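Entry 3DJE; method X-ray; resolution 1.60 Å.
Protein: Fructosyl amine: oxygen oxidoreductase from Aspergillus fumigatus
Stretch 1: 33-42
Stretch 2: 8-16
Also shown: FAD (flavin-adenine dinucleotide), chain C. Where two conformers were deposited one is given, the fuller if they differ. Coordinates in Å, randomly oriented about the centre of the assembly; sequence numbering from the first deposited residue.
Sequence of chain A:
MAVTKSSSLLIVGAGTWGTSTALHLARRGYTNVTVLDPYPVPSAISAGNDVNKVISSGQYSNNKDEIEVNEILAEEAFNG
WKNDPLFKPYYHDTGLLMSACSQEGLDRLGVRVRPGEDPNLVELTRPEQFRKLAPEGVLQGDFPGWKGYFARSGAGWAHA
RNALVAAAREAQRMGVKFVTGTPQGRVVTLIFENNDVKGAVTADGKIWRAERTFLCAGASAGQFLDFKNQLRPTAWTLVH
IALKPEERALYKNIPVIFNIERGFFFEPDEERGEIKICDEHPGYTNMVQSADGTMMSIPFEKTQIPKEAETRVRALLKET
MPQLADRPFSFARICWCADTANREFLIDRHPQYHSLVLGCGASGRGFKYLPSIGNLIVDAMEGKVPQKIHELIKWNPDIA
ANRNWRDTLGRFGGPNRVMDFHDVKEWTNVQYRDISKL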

# COMPACT_ATOMS: atom_id res chain seq x y z
N VAL A 33 -20.01 -11.28 -10.55
CA VAL A 33 -18.72 -11.20 -9.82
C VAL A 33 -19.00 -11.31 -8.33
O VAL A 33 -19.90 -10.65 -7.81
CB VAL A 33 -18.04 -9.83 -10.09
CG1 VAL A 33 -16.70 -9.72 -9.35
CG2 VAL A 33 -17.87 -9.60 -11.61
N THR A 34 -18.21 -12.15 -7.66
CA THR A 34 -18.31 -12.29 -6.21
C THR A 34 -16.95 -11.99 -5.59
O THR A 34 -15.92 -12.46 -6.09
CB THR A 34 -18.75 -13.72 -5.80
OG1 THR A 34 -20.03 -14.00 -6.39
CG2 THR A 34 -18.90 -13.84 -4.29
N VAL A 35 -16.95 -11.21 -4.51
CA VAL A 35 -15.72 -10.90 -3.79
C VAL A 35 -15.81 -11.45 -2.37
O VAL A 35 -16.82 -11.22 -1.68
CB VAL A 35 -15.45 -9.37 -3.73
CG1 VAL A 35 -14.06 -9.09 -3.10
CG2 VAL A 35 -15.51 -8.74 -5.13
N LEU A 36 -14.75 -12.13 -1.94
CA LEU A 36 -14.68 -12.75 -0.61
C LEU A 36 -13.61 -12.10 0.26
O LEU A 36 -12.47 -11.96 -0.17
CB LEU A 36 -14.32 -14.25 -0.74
CG LEU A 36 -15.25 -15.13 -1.57
CD1 LEU A 36 -14.61 -16.52 -1.73
CD2 LEU A 36 -16.63 -15.23 -0.95
N ASP A 37 -13.96 -11.75 1.49
CA ASP A 37 -12.97 -11.18 2.42
C ASP A 37 -13.38 -11.51 3.86
O ASP A 37 -14.55 -11.42 4.18
CB ASP A 37 -12.91 -9.66 2.21
CG ASP A 37 -11.65 -9.02 2.78
OD1 ASP A 37 -11.48 -9.02 4.02
OD2 ASP A 37 -10.82 -8.52 1.99
N PRO A 38 -12.41 -11.89 4.73
CA PRO A 38 -12.70 -12.25 6.12
C PRO A 38 -13.10 -11.06 7.01
O PRO A 38 -13.55 -11.27 8.14
CB PRO A 38 -11.38 -12.87 6.61
CG PRO A 38 -10.33 -12.28 5.77
CD PRO A 38 -10.98 -12.05 4.41
N TYR A 39 -12.94 -9.84 6.50
CA TYR A 39 -13.35 -8.63 7.23
C TYR A 39 -14.41 -7.83 6.46
O TYR A 39 -14.40 -7.84 5.23
CB TYR A 39 -12.14 -7.73 7.51
CG TYR A 39 -11.13 -8.30 8.47
CD1 TYR A 39 -11.09 -7.88 9.80
CD2 TYR A 39 -10.20 -9.26 8.05
CE1 TYR A 39 -10.16 -8.42 10.70
CE2 TYR A 39 -9.27 -9.81 8.95
CZ TYR A 39 -9.26 -9.37 10.27
OH TYR A 39 -8.33 -9.90 11.15
N PRO A 40 -15.29 -7.10 7.17
CA PRO A 40 -16.20 -6.20 6.45
C PRO A 40 -15.41 -5.12 5.71
O PRO A 40 -14.32 -4.76 6.15
CB PRO A 40 -17.03 -5.55 7.57
CG PRO A 40 -16.75 -6.32 8.81
CD PRO A 40 -15.46 -7.01 8.63
N VAL A 41 -15.92 -4.65 4.57
CA VAL A 41 -15.32 -3.49 3.93
C VAL A 41 -15.55 -2.26 4.81
O VAL A 41 -16.69 -1.99 5.21
CB VAL A 41 -15.91 -3.24 2.49
CG1 VAL A 41 -15.34 -1.96 1.87
CG2 VAL A 41 -15.64 -4.43 1.58
N PRO A 42 -14.49 -1.48 5.12
CA PRO A 42 -13.09 -1.64 4.72
C PRO A 42 -12.32 -2.56 5.67
O PRO A 42 -12.41 -2.40 6.89
CB PRO A 42 -12.53 -0.21 4.80
CG PRO A 42 -13.35 0.43 5.91
CD PRO A 42 -14.69 -0.28 5.96
PA FAD C . -4.73 -5.11 0.80
O1A FAD C . -5.37 -3.83 0.50
O2A FAD C . -4.01 -5.27 2.10
O5B FAD C . -5.87 -6.19 0.63
C5B FAD C . -5.70 -7.57 0.95
C4B FAD C . -7.09 -8.13 1.26
O4B FAD C . -6.88 -9.55 1.34
C3B FAD C . -7.51 -7.65 2.67
O3B FAD C . -8.73 -6.90 2.63
C2B FAD C . -7.67 -8.98 3.43
O2B FAD C . -8.81 -8.97 4.35
C1B FAD C . -7.83 -10.00 2.26
N9A FAD C . -7.63 -11.37 2.82
C8A FAD C . -6.73 -11.79 3.73
N7A FAD C . -6.95 -13.10 3.99
C5A FAD C . -7.98 -13.49 3.24
C6A FAD C . -8.66 -14.71 3.09
N6A FAD C . -8.29 -15.79 3.82
N1A FAD C . -9.70 -14.77 2.23
C2A FAD C . -10.08 -13.71 1.51
N3A FAD C . -9.45 -12.53 1.63
C4A FAD C . -8.41 -12.41 2.49
N1 FAD C . 0.88 2.99 -1.06
C2 FAD C . 0.80 4.20 -1.75
O2 FAD C . 0.53 4.24 -2.95
N3 FAD C . 1.03 5.38 -1.06
C4 FAD C . 1.35 5.39 0.30
O4 FAD C . 1.55 6.47 0.88
C4X FAD C . 1.45 4.17 0.97
N5 FAD C . 1.79 4.14 2.32
C5X FAD C . 1.71 2.93 3.02
C6 FAD C . 1.84 2.96 4.41
C7 FAD C . 1.72 1.79 5.14
C7M FAD C . 1.90 1.87 6.66
C8 FAD C . 1.44 0.58 4.50
C8M FAD C . 1.23 -0.71 5.33
C9 FAD C . 1.29 0.57 3.10
C9A FAD C . 1.41 1.75 2.36
N10 FAD C . 1.28 1.76 0.96
C10 FAD C . 1.21 2.98 0.28
C1' FAD C . 1.19 0.50 0.20
C2' FAD C . -0.27 0.16 -0.07
O2' FAD C . -1.06 0.41 1.11
C3' FAD C . -0.37 -1.31 -0.48
O3' FAD C . 0.63 -1.59 -1.48
C4' FAD C . -1.74 -1.65 -1.08
O4' FAD C . -2.81 -1.11 -0.31
C5' FAD C . -1.89 -3.17 -1.15
O5' FAD C . -3.14 -3.51 -1.76
P FAD C . -3.58 -5.05 -1.89
O1P FAD C . -2.48 -5.82 -2.54
O2P FAD C . -4.94 -5.03 -2.47
O3P FAD C . -3.71 -5.56 -0.37
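Stretch 2 8-16: SLLIVGAGT

Stretch 2 runs beside stretch 1 as a parallel neighbour in the same sheet. Its strand, which ends at Val12, pairs with strand 33-37. The two N-to-C directions differ by 20°, with a signed crossing angle of -20°, and the axes approach to 4.8 Å. Together the stretches bury 584 Å².

Ser8 makes no direct contact with stretch 1. A water links the two: it lies 3.2 Å from Ser8 OG and 2.7 Å from Thr34 OG1, and it donates to Leu9 O at 3.0 Å.

Leu9 is extended, with phi/psi -117/137, and pairs with Val33, CA to CA 4.7 Å. Leu9 O accepts a hydrogen bond from Thr34 N at 2.9 Å. The Leu9 side chain (m, t) shares a face of the sheet with Val33, and Leu9 CD1 lies 4.2 Å from Val33 CG2.

Leu10 pairs with Thr34, CA to CA 5.0 Å, and its side chain (t, p) lies on the other face. Its end comes nearer to stretch 1, so that Leu10 CD1 packs 3.7 Å from Leu36 CD1. Leu10 CA also makes a CA-H...O contact with Thr34 O at 3.4 Å.

Ile11 (-114/123) pairs with Val35 and uses both its backbone polar atoms. Ile11 N donates to Thr34 O at 2.8 Å, and Ile11 O accepts from Leu36 N at 3.0 Å. On the face shared with Leu9, Ile11 CD1 touches Val33 CG1 and Val35 CG2, each at 3.9 Å.

Val12 pairs with Leu36, CA to CA 5.3 Å. Its side chain makes no close contact with stretch 1, but Val12 CG1 is 3.7 Å from FAD C2A.

At Gly13 the chain leaves the strand, with phi/psi 109/122. These angles call for glycine, since a CB would jam against the preceding carbonyl. Gly13 N still donates to Leu36 O at 2.9 Å, continuing the ladder.

Ala14 points its CB toward stretch 1. Ala14 CB lies 3.6 Å from Val35 CG1 and 4.1 Å from Val41 CG2. Ala14 N donates to Asp37 OD2 at 2.7 Å. Asp37 also takes two bonds from the cofactor ribose: FAD O3B to Asp37 OD2 and FAD O2B to Asp37 OD1, both 2.7 Å. One carboxylate thus joins the turn to FAD.

Gly15 is the N-cap of the following helix. A CB here would clash with FAD O5B, while Gly15 CA approaches FAD O5B to 3.3 Å.

Thr16 begins the helix, out of reach of stretch 1. Thr16 N donates to FAD O1A at 2.9 Å.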

# COMPACT_ATOMS: atom_id res chain seq x y z
N SER A 8 -19.28 -16.73 -14.01
CA SER A 8 -18.95 -16.58 -12.58
C SER A 8 -17.47 -16.23 -12.39
O SER A 8 -16.59 -17.01 -12.76
CB SER A 8 -19.30 -17.86 -11.81
OG SER A 8 -18.88 -17.75 -10.46
N LEU A 9 -17.23 -15.04 -11.84
CA LEU A 9 -15.88 -14.57 -11.54
C LEU A 9 -15.75 -14.40 -10.04
O LEU A 9 -16.67 -13.88 -9.39
CB LEU A 9 -15.57 -13.24 -12.24
CG LEU A 9 -15.82 -13.20 -13.75
CD1 LEU A 9 -15.48 -11.80 -14.26
CD2 LEU A 9 -14.94 -14.22 -14.44
N LEU A 10 -14.63 -14.83 -9.49
CA LEU A 10 -14.42 -14.81 -8.04
C LEU A 10 -13.18 -14.02 -7.73
O LEU A 10 -12.13 -14.24 -8.35
CB LEU A 10 -14.24 -16.23 -7.53
CG LEU A 10 -14.16 -16.41 -6.02
CD1 LEU A 10 -15.46 -15.97 -5.34
CD2 LEU A 10 -13.87 -17.87 -5.70
N ILE A 11 -13.29 -13.07 -6.80
CA ILE A 11 -12.11 -12.31 -6.36
C ILE A 11 -11.83 -12.65 -4.91
O ILE A 11 -12.72 -12.51 -4.05
CB ILE A 11 -12.32 -10.79 -6.48
CG1 ILE A 11 -12.59 -10.42 -7.94
CG2 ILE A 11 -11.10 -10.02 -5.92
CD1 ILE A 11 -13.07 -9.00 -8.10
N VAL A 12 -10.61 -13.12 -4.64
CA VAL A 12 -10.18 -13.41 -3.26
C VAL A 12 -9.47 -12.19 -2.70
O VAL A 12 -8.34 -11.86 -3.11
CB VAL A 12 -9.27 -14.67 -3.18
CG1 VAL A 12 -8.76 -14.92 -1.71
CG2 VAL A 12 -9.99 -15.90 -3.70
N GLY A 13 -10.16 -11.50 -1.80
CA GLY A 13 -9.68 -10.27 -1.18
C GLY A 13 -10.42 -9.03 -1.66
O GLY A 13 -10.44 -8.74 -2.85
N ALA A 14 -11.03 -8.30 -0.72
CA ALA A 14 -11.71 -7.03 -1.01
C ALA A 14 -10.89 -5.82 -0.55
O ALA A 14 -11.44 -4.81 -0.09
CB ALA A 14 -13.10 -7.02 -0.35
N GLY A 15 -9.57 -5.92 -0.68
CA GLY A 15 -8.68 -4.83 -0.33
C GLY A 15 -8.52 -3.88 -1.49
O GLY A 15 -9.42 -3.74 -2.34
N THR A 16 -7.37 -3.22 -1.54
CA THR A 16 -7.16 -2.16 -2.53
C THR A 16 -7.33 -2.68 -3.97
O THR A 16 -8.12 -2.15 -4.77
CB THR A 16 -5.77 -1.55 -2.38
OG1 THR A 16 -5.51 -1.28 -0.99
CG2 THR A 16 -5.68 -0.27 -3.17
O HOH W 1 -19.43 -15.05 -8.85